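Local coordinates for protein gamma-D-glutamyl-L-lysine dipeptidyl-peptidase (Bacillus cereus ATCC 10987, PDB 3H41) that probably cleaves the bond between gamma-D-glutamate and L-lysine in cell-wall murein peptides, releasing L-Ala-gamma-D-Glu, as a cysteine peptidase of the NlpC/P60 family, at residues 219-222 with 223-227; 192-195 with 196-199; 38-41 with 42-46; 51-54 with 55-59. All coordinates share one frame; numbering follows the deposited sequence. Where two conformers were deposited one is given.

Interaction 1. Residues 219-222 with 223-227; sequences FTHT and IYKSH
Ile223 lays its CD1 methyl over the centre of the Phe219 ring, a CH-pi contact with CD1 3.7 Å from the ring centroid and only 11° off the normal. The ring lies below the methyl because Phe219 CG is turned away from the backbone N (chi1 -177°), which sends it along the helix flank that Ile223 shares. Two residues further along, His221 and Lys225 run side by side, the aliphatic CD of Lys225 lying 3.8 Å from NE2 of His221. Their polar ends are joined through a water, which sits in the plane of the imidazole at 2.9 Å from His221 NE2 and accepts from Lys225 NZ. Behind these side chains the backbone of helix 218-225 supplies four successive i to i+4 bonds, of which Tyr224 N to Thr220 O (3.1 Å) is the straightest at 173°. The same Thr220 O also lies at the edge of the Tyr224 ring. Further out, ND1 of His221 bonds to Ile231 O and Lys225 NZ to Gly86 O, fixing both ends of the water bridge, while Tyr224 OH reaches Gly253 O. This helix follows directly on the presumed nucleophile Cys216, here oxidised to a cysteinesulfonic acid, and the substrate-binding Ser217. With ND1 and NE2 both engaged, the imidazole's rotation is set; ND1 must donate to the Ile231 carbonyl, so a neutral ring may fit as well as a charged one.

Interaction 2. Residues 192-195 with 196-199; sequences LINT and GKMF
Ile193 and Lys197 meet through torsions that send their chains the same way: CG2 of Ile193 stands anti to the backbone N, whereas Lys197 starts with CG anti to its carbonyl carbon (chi1 -68°) and stays extended to NZ. The lysine methylenes therefore run alongside the isoleucine branch, CE touching CG2 at 3.7 Å, and Lys197 CG passes 3.4 Å from Ile193 O. That oxygen takes the Lys197 N-H in a bond of 2.8 Å. On another flank, the Phe199 ring brings its CD2 to 3.3 Å from Thr195 O, approaching obliquely. Thr195 O also receives the N-H of selenomethionine Met198 at 3.1 Å, from well above the carbonyl plane, and the same N-H reaches Asn194 O at 3.3 Å. Both bonds are bent, and Phe199 N bonds to Gly196 O just beyond. OG1 of Thr195 pairs with His227 and with Asp191 O, and the Phe199 ring meets Phe214 and Tyr144 edge to face. The chemistry thus divides: Lys197 has an apolar stem against Ile193 and an ammonium bonded to a tetraethylene glycol probably from the crystallisation liquor, while Thr195 has its hydroxyl satisfied inside the protein and its carbonyl taking a backbone N-H.

Interaction 3. Residues 38-41 with 42-46; sequences DLWK and WTKSM
Lys44 packs back along its own helix against Trp40, one turn earlier. Its CB sits 3.1 Å from Trp40 O, the oxygen that also accepts the Lys44 N-H at 2.9 Å, and CG follows at 3.3 Å from the same oxygen. CD begins to leave the backbone; CE then comes to 3.8 Å from Trp40 CE3, obliquely to the indole. A final bend (chi4 -41°) turns NZ back beside the ring, 4.0 Å from that CE3. Trp40 itself is held by NE1, bonded to Glu141. On another side of the helix, Leu39 CD2 touches Trp42 CE3 at 3.9 Å, the two side chains running the same way, and the CE methyl of selenomethionine Met46 lies over a face of the Trp42 ring, whose NE1 bonds to Asp29. Leu39 O has two donors: Thr43 OG1 in the carbonyl plane at 3.0 Å, and Thr43 N from above that plane. At the start of helix 39-45, Asp38 OD1 accepts from Lys41 N at 3.0 Å and 171°, while Asp38 O accepts from Trp42 N. Asp38 is a classic N-cap; the helix itself is amphipathic, with Leu39, Trp42 and Thr43 buried and Lys41 and Lys44 exposed.

Interaction 4. Residues 51-54 with 55-59; sequences KLWL and TNANK
Trp53 receives two CH-pi contacts over one face of its indole. Ala57 CB stands above the five-membered ring, 3.9 Å from its centroid and 20° off the normal, and Lys59 CG lies over the six-membered ring at 3.7 Å and 15°. Trp53 offers that face because its CG is anti to the backbone N (chi1 177°), which folds the indole along the helix toward its C-terminal end. The lysine chain bends at chi2 and crosses the ring obliquely, so that CD and CE continue the contact, CE reaching 3.5 Å from Trp53 CZ2.

Among the polar bonds, the backbone forms a Schellman motif. Lys59 N bonds to Leu54 O at 2.9 Å, and Asn58 N to Thr55 O closes the inner turn, with Asn58, at positive phi, as the C-prime residue. Before it, Ala57 N to Trp53 O and the nearly straight Asn56 N to Leu52 O (2.8 Å) complete the last regular turn; Leu52 O also takes a weak bond from Thr55 N. A second bend at chi4 of Lys59 directs NZ to Ala57 O at 2.6 Å, so the ammonium donates to a carbonyl of the turn while its methylenes lie on the tryptophan.

This closing turn leads helix 48-56 into strand 60-65. Trp53, Leu54 and Lys59 touch Trp19 of strand 15-19, Lys59 is joined through its backbone to Thr20, Leu54 rests on Ile205, and Thr55 meets Trp206 of the ligand pocket.

Interactions 1 and 2 belong to the catalytic NlpC/P60 domain and touch each other, Phe219 CZ packing on Gly196 CA at 3.7 Å. Interaction 1 is the more central, while 2 carries solvent-facing side chains along one edge. Interactions 3 and 4 lie farther out, on consecutive helices 39-45 and 48-56 that meet where Trp42 packs on Leu54. Interaction 3 is partly buried and 4 lies at the surface. Lysine methylenes lie beside a histidine in 1, an isoleucine in 2 and tryptophans in 3 and 4; 3 includes the N-cap of its helix and 4 the Schellman motif that ends its helix.

Interaction 1. Residues 219-222 with 223-227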
loop_
_atom_site.group_PDB
_atom_site.type_symbol
_atom_site.label_atom_id
_atom_site.label_comp_id
_atom_site.label_asym_id
_atom_site.label_seq_id
_atom_site.Cartn_x
_atom_site.Cartn_y
_atom_site.Cartn_z
ATOM N N PHE A 219 -0.314 3.483 -4.917
ATOM C CA PHE A 219 -1.294 4.533 -4.577
ATOM C C PHE A 219 -2.696 4.132 -5.024
ATOM O O PHE A 219 -3.623 4.097 -4.219
ATOM C CB PHE A 219 -0.848 5.811 -5.272
ATOM C CG PHE A 219 -1.685 7.036 -4.998
ATOM C CD1 PHE A 219 -1.817 7.556 -3.709
ATOM C CD2 PHE A 219 -2.223 7.743 -6.049
ATOM C CE1 PHE A 219 -2.510 8.746 -3.486
ATOM C CE2 PHE A 219 -2.923 8.953 -5.842
ATOM C CZ PHE A 219 -3.073 9.440 -4.558
ATOM N N THR A 220 -2.852 3.848 -6.307
ATOM C CA THR A 220 -4.139 3.406 -6.828
ATOM C C THR A 220 -4.643 2.093 -6.154
ATOM O O THR A 220 -5.795 2.003 -5.749
ATOM C CB THR A 220 -4.134 3.305 -8.371
ATOM O OG1 THR A 220 -3.159 2.360 -8.805
ATOM C CG2 THR A 220 -3.835 4.685 -8.985
ATOM N N HIS A 221 -3.785 1.104 -6.009
ATOM C CA HIS A 221 -4.168 -0.149 -5.359
ATOM C C HIS A 221 -4.651 0.126 -3.944
ATOM O O HIS A 221 -5.689 -0.392 -3.540
ATOM C CB HIS A 221 -2.981 -1.117 -5.342
ATOM C CG HIS A 221 -3.169 -2.298 -4.444
ATOM N ND1 HIS A 221 -3.938 -3.383 -4.811
ATOM C CD2 HIS A 221 -2.699 -2.563 -3.204
ATOM C CE1 HIS A 221 -3.893 -4.288 -3.847
ATOM N NE2 HIS A 221 -3.158 -3.818 -2.857
ATOM N N THR A 222 -3.921 0.971 -3.212
ATOM C CA THR A 222 -4.276 1.286 -1.802
ATOM C C THR A 222 -5.581 2.059 -1.655
ATOM O O THR A 222 -6.385 1.754 -0.784
ATOM C CB THR A 222 -3.117 2.030 -1.090
ATOM O OG1 THR A 222 -1.968 1.164 -1.054
ATOM C CG2 THR A 222 -3.508 2.461 0.353
ATOM N N ILE A 223 -5.817 3.021 -2.536
ATOM C CA ILE A 223 -7.036 3.835 -2.517
ATOM C C ILE A 223 -8.240 2.928 -2.748
ATOM O O ILE A 223 -9.217 2.961 -1.977
ATOM C CB ILE A 223 -7.019 4.900 -3.620
ATOM C CG1 ILE A 223 -6.078 6.047 -3.235
ATOM C CG2 ILE A 223 -8.421 5.460 -3.868
ATOM C CD1 ILE A 223 -5.845 7.012 -4.361
ATOM N N TYR A 224 -8.152 2.080 -3.776
ATOM C CA TYR A 224 -9.278 1.166 -4.052
ATOM C C TYR A 224 -9.467 0.119 -2.968
ATOM O O TYR A 224 -10.597 -0.120 -2.560
ATOM C CB TYR A 224 -9.148 0.539 -5.440
ATOM C CG TYR A 224 -9.765 1.408 -6.502
ATOM C CD1 TYR A 224 -11.143 1.263 -6.837
ATOM C CD2 TYR A 224 -9.042 2.379 -7.173
ATOM C CE1 TYR A 224 -11.728 2.038 -7.784
ATOM C CE2 TYR A 224 -9.651 3.177 -8.137
ATOM C CZ TYR A 224 -11.002 2.980 -8.435
ATOM O OH TYR A 224 -11.648 3.745 -9.364
ATOM N N LYS A 225 -8.374 -0.463 -2.479
ATOM C CA LYS A 225 -8.443 -1.547 -1.518
ATOM C C LYS A 225 -9.071 -1.095 -0.204
ATOM O O LYS A 225 -9.888 -1.826 0.396
ATOM C CB LYS A 225 -7.064 -2.118 -1.251
ATOM C CG LYS A 225 -7.142 -3.321 -0.320
ATOM C CD LYS A 225 -6.220 -4.446 -0.665
ATOM C CE LYS A 225 -6.253 -5.535 0.413
ATOM N NZ LYS A 225 -4.921 -6.209 0.621
ATOM N N SER A 226 -8.729 0.127 0.195
ATOM C CA SER A 226 -9.265 0.734 1.435
ATOM C C SER A 226 -10.752 1.027 1.372
ATOM O O SER A 226 -11.381 1.274 2.416
ATOM C CB SER A 226 -8.490 2.006 1.776
ATOM O OG SER A 226 -8.768 3.098 0.897
ATOM N N HIS A 227 -11.304 1.033 0.160
ATOM C CA HIS A 227 -12.726 1.233 -0.088
ATOM C C HIS A 227 -13.401 -0.059 -0.577
ATOM O O HIS A 227 -14.489 -0.024 -1.210
ATOM C CB HIS A 227 -12.929 2.374 -1.099
ATOM C CG HIS A 227 -12.627 3.721 -0.528
ATOM N ND1 HIS A 227 -13.506 4.381 0.305
ATOM C CD2 HIS A 227 -11.525 4.507 -0.611
ATOM C CE1 HIS A 227 -12.981 5.540 0.666
ATOM N NE2 HIS A 227 -11.773 5.638 0.138
HETATM O O HOH W 1 -2.482 -4.491 -0.106
#

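Interaction 2. Residues 192-195 with 196-199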
loop_
_atom_site.group_PDB
_atom_site.type_symbol
_atom_site.label_atom_id
_atom_site.label_comp_id
_atom_site.label_asym_id
_atom_site.label_seq_id
_atom_site.Cartn_x
_atom_site.Cartn_y
_atom_site.Cartn_z
ATOM N N LEU A 192 -12.994 8.244 -3.272
ATOM C CA LEU A 192 -11.673 7.842 -3.769
ATOM C C LEU A 192 -10.760 9.055 -3.964
ATOM O O LEU A 192 -9.608 9.040 -3.557
ATOM C CB LEU A 192 -11.784 7.093 -5.083
ATOM C CG LEU A 192 -12.638 5.809 -5.173
ATOM C CD1 LEU A 192 -12.679 5.350 -6.591
ATOM C CD2 LEU A 192 -12.139 4.688 -4.267
ATOM N N ILE A 193 -11.325 10.122 -4.516
ATOM C CA ILE A 193 -10.581 11.312 -4.809
ATOM C C ILE A 193 -10.156 11.965 -3.502
ATOM O O ILE A 193 -8.990 12.340 -3.329
ATOM C CB ILE A 193 -11.398 12.278 -5.736
ATOM C CG1 ILE A 193 -11.591 11.593 -7.101
ATOM C CG2 ILE A 193 -10.703 13.638 -5.835
ATOM C CD1 ILE A 193 -12.512 12.308 -8.084
ATOM N N ASN A 194 -11.093 12.019 -2.565
ATOM C CA ASN A 194 -10.849 12.641 -1.300
ATOM C C ASN A 194 -9.786 11.867 -0.554
ATOM O O ASN A 194 -8.896 12.470 0.094
ATOM C CB ASN A 194 -12.168 12.795 -0.507
ATOM C CG ASN A 194 -12.955 14.003 -0.977
ATOM O OD1 ASN A 194 -12.360 15.005 -1.399
ATOM N ND2 ASN A 194 -14.274 13.893 -0.987
ATOM N N THR A 195 -9.832 10.545 -0.691
ATOM C CA THR A 195 -8.793 9.688 -0.119
ATOM C C THR A 195 -7.412 10.039 -0.670
ATOM O O THR A 195 -6.485 10.305 0.074
ATOM C CB THR A 195 -9.109 8.187 -0.299
ATOM O OG1 THR A 195 -10.261 7.845 0.503
ATOM C CG2 THR A 195 -7.908 7.321 0.143
ATOM N N GLY A 196 -7.294 10.084 -1.984
ATOM C CA GLY A 196 -6.045 10.470 -2.631
ATOM C C GLY A 196 -5.542 11.811 -2.213
ATOM O O GLY A 196 -4.339 11.965 -1.947
ATOM N N LYS A 197 -6.445 12.792 -2.159
ATOM C CA LYS A 197 -6.090 14.152 -1.724
ATOM C C LYS A 197 -5.464 14.255 -0.367
ATOM O O LYS A 197 -4.645 15.175 -0.145
ATOM C CB LYS A 197 -7.273 15.131 -1.842
ATOM C CG LYS A 197 -7.704 15.441 -3.285
ATOM C CD LYS A 197 -8.941 16.342 -3.318
ATOM C CE LYS A 197 -9.303 16.828 -4.717
ATOM N NZ LYS A 197 -10.529 17.735 -4.712
HETATM N N MSE A 198 -5.793 13.327 0.545
HETATM C CA MSE A 198 -5.160 13.339 1.862
HETATM C C MSE A 198 -3.648 13.237 1.771
HETATM O O MSE A 198 -2.942 13.691 2.685
HETATM C CB MSE A 198 -5.687 12.208 2.753
HETATM C CG MSE A 198 -7.215 12.255 3.009
HETATM SE SE MSE A 198 -7.576 11.052 4.541
HETATM C CE MSE A 198 -6.691 9.495 3.945
ATOM N N PHE A 199 -3.142 12.628 0.698
ATOM C CA PHE A 199 -1.718 12.344 0.574
ATOM C C PHE A 199 -0.943 13.365 -0.251
ATOM O O PHE A 199 0.221 13.144 -0.486
ATOM C CB PHE A 199 -1.518 10.965 -0.053
ATOM C CG PHE A 199 -2.096 9.827 0.773
ATOM C CD1 PHE A 199 -1.384 9.299 1.825
ATOM C CD2 PHE A 199 -3.330 9.327 0.496
ATOM C CE1 PHE A 199 -1.887 8.253 2.583
ATOM C CE2 PHE A 199 -3.873 8.280 1.287
ATOM C CZ PHE A 199 -3.137 7.739 2.295
#

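Interaction 3. Residues 38-41 with 42-46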
loop_
_atom_site.group_PDB
_atom_site.type_symbol
_atom_site.label_atom_id
_atom_site.label_comp_id
_atom_site.label_asym_id
_atom_site.label_seq_id
_atom_site.Cartn_x
_atom_site.Cartn_y
_atom_site.Cartn_z
ATOM N N ASP A 38 11.880 2.216 10.737
ATOM C CA ASP A 38 11.704 3.668 10.722
ATOM C C ASP A 38 11.693 4.175 9.287
ATOM O O ASP A 38 12.734 4.493 8.711
ATOM C CB ASP A 38 12.782 4.364 11.552
ATOM C CG ASP A 38 12.543 5.864 11.674
ATOM O OD1 ASP A 38 11.718 6.472 10.926
ATOM O OD2 ASP A 38 13.205 6.443 12.526
ATOM N N LEU A 39 10.508 4.214 8.702
ATOM C CA LEU A 39 10.374 4.477 7.278
ATOM C C LEU A 39 10.487 5.949 6.908
ATOM O O LEU A 39 10.792 6.254 5.744
ATOM C CB LEU A 39 9.057 3.895 6.746
ATOM C CG LEU A 39 8.987 2.352 6.821
ATOM C CD1 LEU A 39 7.640 1.782 6.377
ATOM C CD2 LEU A 39 10.120 1.704 6.028
ATOM N N TRP A 40 10.217 6.856 7.844
ATOM C CA TRP A 40 10.533 8.270 7.612
ATOM C C TRP A 40 12.052 8.480 7.584
ATOM O O TRP A 40 12.574 9.172 6.707
ATOM C CB TRP A 40 9.869 9.215 8.621
ATOM C CG TRP A 40 8.373 9.258 8.572
ATOM C CD1 TRP A 40 7.546 9.045 9.610
ATOM C CD2 TRP A 40 7.515 9.508 7.421
ATOM N NE1 TRP A 40 6.248 9.174 9.223
ATOM C CE2 TRP A 40 6.198 9.440 7.879
ATOM C CE3 TRP A 40 7.742 9.788 6.072
ATOM C CZ2 TRP A 40 5.111 9.625 7.050
ATOM C CZ3 TRP A 40 6.650 10.005 5.234
ATOM C CH2 TRP A 40 5.348 9.901 5.727
ATOM N N LYS A 41 12.778 7.900 8.531
ATOM C CA LYS A 41 14.229 7.904 8.437
ATOM C C LYS A 41 14.729 7.314 7.127
ATOM O O LYS A 41 15.620 7.884 6.498
ATOM C CB LYS A 41 14.879 7.137 9.572
ATOM C CG LYS A 41 16.396 7.215 9.534
ATOM C CD LYS A 41 17.066 6.258 10.536
ATOM C CE LYS A 41 17.578 6.942 11.768
ATOM N NZ LYS A 41 18.707 6.139 12.342
ATOM N N TRP A 42 14.169 6.183 6.702
ATOM C CA TRP A 42 14.608 5.560 5.455
ATOM C C TRP A 42 14.454 6.493 4.248
ATOM O O TRP A 42 15.432 6.799 3.552
ATOM C CB TRP A 42 13.821 4.300 5.198
ATOM C CG TRP A 42 14.228 3.559 3.977
ATOM C CD1 TRP A 42 15.505 3.229 3.604
ATOM C CD2 TRP A 42 13.366 2.967 3.020
ATOM N NE1 TRP A 42 15.482 2.507 2.441
ATOM C CE2 TRP A 42 14.186 2.313 2.066
ATOM C CE3 TRP A 42 11.967 2.959 2.832
ATOM C CZ2 TRP A 42 13.657 1.657 0.958
ATOM C CZ3 TRP A 42 11.448 2.300 1.755
ATOM C CH2 TRP A 42 12.277 1.640 0.825
ATOM N N THR A 43 13.241 6.972 4.020
ATOM C CA THR A 43 12.964 7.770 2.822
ATOM C C THR A 43 13.567 9.162 2.885
ATOM O O THR A 43 14.069 9.692 1.873
ATOM C CB THR A 43 11.443 7.891 2.547
ATOM O OG1 THR A 43 10.779 8.387 3.705
ATOM C CG2 THR A 43 10.876 6.554 2.141
ATOM N N LYS A 44 13.539 9.777 4.059
ATOM C CA LYS A 44 13.993 11.156 4.156
ATOM C C LYS A 44 15.532 11.258 4.131
ATOM O O LYS A 44 16.056 12.296 3.810
ATOM C CB LYS A 44 13.379 11.856 5.384
ATOM C CG LYS A 44 11.875 12.034 5.192
ATOM C CD LYS A 44 11.178 12.934 6.208
ATOM C CE LYS A 44 9.640 13.035 5.910
ATOM N NZ LYS A 44 9.191 13.164 4.443
ATOM N N SER A 45 16.231 10.169 4.438
ATOM C CA SER A 45 17.691 10.125 4.426
ATOM C C SER A 45 18.272 9.987 3.011
ATOM O O SER A 45 19.445 10.281 2.795
ATOM C CB SER A 45 18.199 8.961 5.279
ATOM O OG SER A 45 17.931 7.693 4.698
HETATM N N MSE A 46 17.455 9.507 2.070
HETATM C CA MSE A 46 17.934 9.189 0.729
HETATM C C MSE A 46 17.967 10.382 -0.225
HETATM O O MSE A 46 17.020 11.189 -0.319
HETATM C CB MSE A 46 17.082 8.073 0.110
HETATM C CG MSE A 46 17.452 6.683 0.618
HETATM SE SE MSE A 46 16.404 5.374 -0.322
HETATM C CE MSE A 46 14.676 5.465 0.648
#

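Interaction 4. Residues 51-54 with 55-59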
loop_
_atom_site.group_PDB
_atom_site.type_symbol
_atom_site.label_atom_id
_atom_site.label_comp_id
_atom_site.label_asym_id
_atom_site.label_seq_id
_atom_site.Cartn_x
_atom_site.Cartn_y
_atom_site.Cartn_z
ATOM N N LYS A 51 17.188 6.885 -4.180
ATOM C CA LYS A 51 15.827 6.430 -4.412
ATOM C C LYS A 51 15.703 5.754 -5.774
ATOM O O LYS A 51 15.056 4.686 -5.911
ATOM C CB LYS A 51 14.853 7.608 -4.306
ATOM C CG LYS A 51 14.640 8.105 -2.895
ATOM C CD LYS A 51 13.634 9.251 -2.849
ATOM C CE LYS A 51 13.380 9.685 -1.380
ATOM N NZ LYS A 51 12.635 11.002 -1.368
ATOM N N LEU A 52 16.318 6.357 -6.787
ATOM C CA LEU A 52 16.217 5.819 -8.171
ATOM C C LEU A 52 16.862 4.461 -8.331
ATOM O O LEU A 52 16.392 3.643 -9.117
ATOM C CB LEU A 52 16.794 6.796 -9.201
ATOM C CG LEU A 52 15.982 8.089 -9.394
ATOM C CD1 LEU A 52 16.757 9.116 -10.232
ATOM C CD2 LEU A 52 14.597 7.781 -10.030
ATOM N N TRP A 53 17.921 4.207 -7.569
ATOM C CA TRP A 53 18.555 2.871 -7.535
ATOM C C TRP A 53 17.601 1.718 -7.242
ATOM O O TRP A 53 17.722 0.635 -7.808
ATOM C CB TRP A 53 19.632 2.863 -6.485
ATOM C CG TRP A 53 20.351 1.550 -6.268
ATOM C CD1 TRP A 53 21.427 1.099 -6.983
ATOM C CD2 TRP A 53 20.139 0.580 -5.212
ATOM N NE1 TRP A 53 21.888 -0.080 -6.469
ATOM C CE2 TRP A 53 21.119 -0.436 -5.384
ATOM C CE3 TRP A 53 19.231 0.469 -4.153
ATOM C CZ2 TRP A 53 21.210 -1.573 -4.524
ATOM C CZ3 TRP A 53 19.319 -0.650 -3.280
ATOM C CH2 TRP A 53 20.302 -1.657 -3.485
ATOM N N LEU A 54 16.646 1.967 -6.348
ATOM C CA LEU A 54 15.595 0.968 -6.061
ATOM C C LEU A 54 14.877 0.476 -7.307
ATOM O O LEU A 54 14.668 -0.732 -7.453
ATOM C CB LEU A 54 14.605 1.523 -5.033
ATOM C CG LEU A 54 15.255 1.833 -3.679
ATOM C CD1 LEU A 54 14.281 2.672 -2.805
ATOM C CD2 LEU A 54 15.660 0.524 -3.002
ATOM N N THR A 55 14.534 1.403 -8.218
ATOM C CA THR A 55 13.928 1.100 -9.508
ATOM C C THR A 55 14.957 0.593 -10.525
ATOM O O THR A 55 14.789 -0.454 -11.138
ATOM C CB THR A 55 13.296 2.388 -10.137
ATOM O OG1 THR A 55 12.378 2.968 -9.187
ATOM C CG2 THR A 55 12.609 2.057 -11.441
ATOM N N ASN A 56 16.036 1.347 -10.711
ATOM C CA ASN A 56 16.939 1.059 -11.825
ATOM C C ASN A 56 17.785 -0.191 -11.629
ATOM O O ASN A 56 18.174 -0.816 -12.600
ATOM C CB ASN A 56 17.796 2.264 -12.153
ATOM C CG ASN A 56 16.981 3.416 -12.661
ATOM O OD1 ASN A 56 15.802 3.259 -12.974
ATOM N ND2 ASN A 56 17.588 4.585 -12.733
ATOM N N ALA A 57 18.064 -0.574 -10.387
ATOM C CA ALA A 57 18.723 -1.853 -10.107
ATOM C C ALA A 57 17.685 -2.945 -9.795
ATOM O O ALA A 57 18.034 -4.059 -9.367
ATOM C CB ALA A 57 19.783 -1.709 -8.969
ATOM N N ASN A 58 16.414 -2.651 -10.051
ATOM C CA ASN A 58 15.305 -3.609 -9.880
ATOM C C ASN A 58 15.351 -4.362 -8.542
ATOM O O ASN A 58 15.500 -5.605 -8.477
ATOM C CB ASN A 58 15.284 -4.577 -11.062
ATOM C CG ASN A 58 14.031 -5.441 -11.100
ATOM O OD1 ASN A 58 12.945 -5.031 -10.672
ATOM N ND2 ASN A 58 14.181 -6.653 -11.634
ATOM N N LYS A 59 15.264 -3.594 -7.470
ATOM C CA LYS A 59 15.524 -4.095 -6.122
ATOM C C LYS A 59 14.299 -4.515 -5.316
ATOM O O LYS A 59 14.441 -5.353 -4.429
ATOM C CB LYS A 59 16.319 -3.093 -5.304
ATOM C CG LYS A 59 17.766 -2.956 -5.759
ATOM C CD LYS A 59 18.575 -4.207 -5.339
ATOM C CE LYS A 59 19.867 -4.332 -6.139
ATOM N NZ LYS A 59 19.588 -4.949 -7.441
#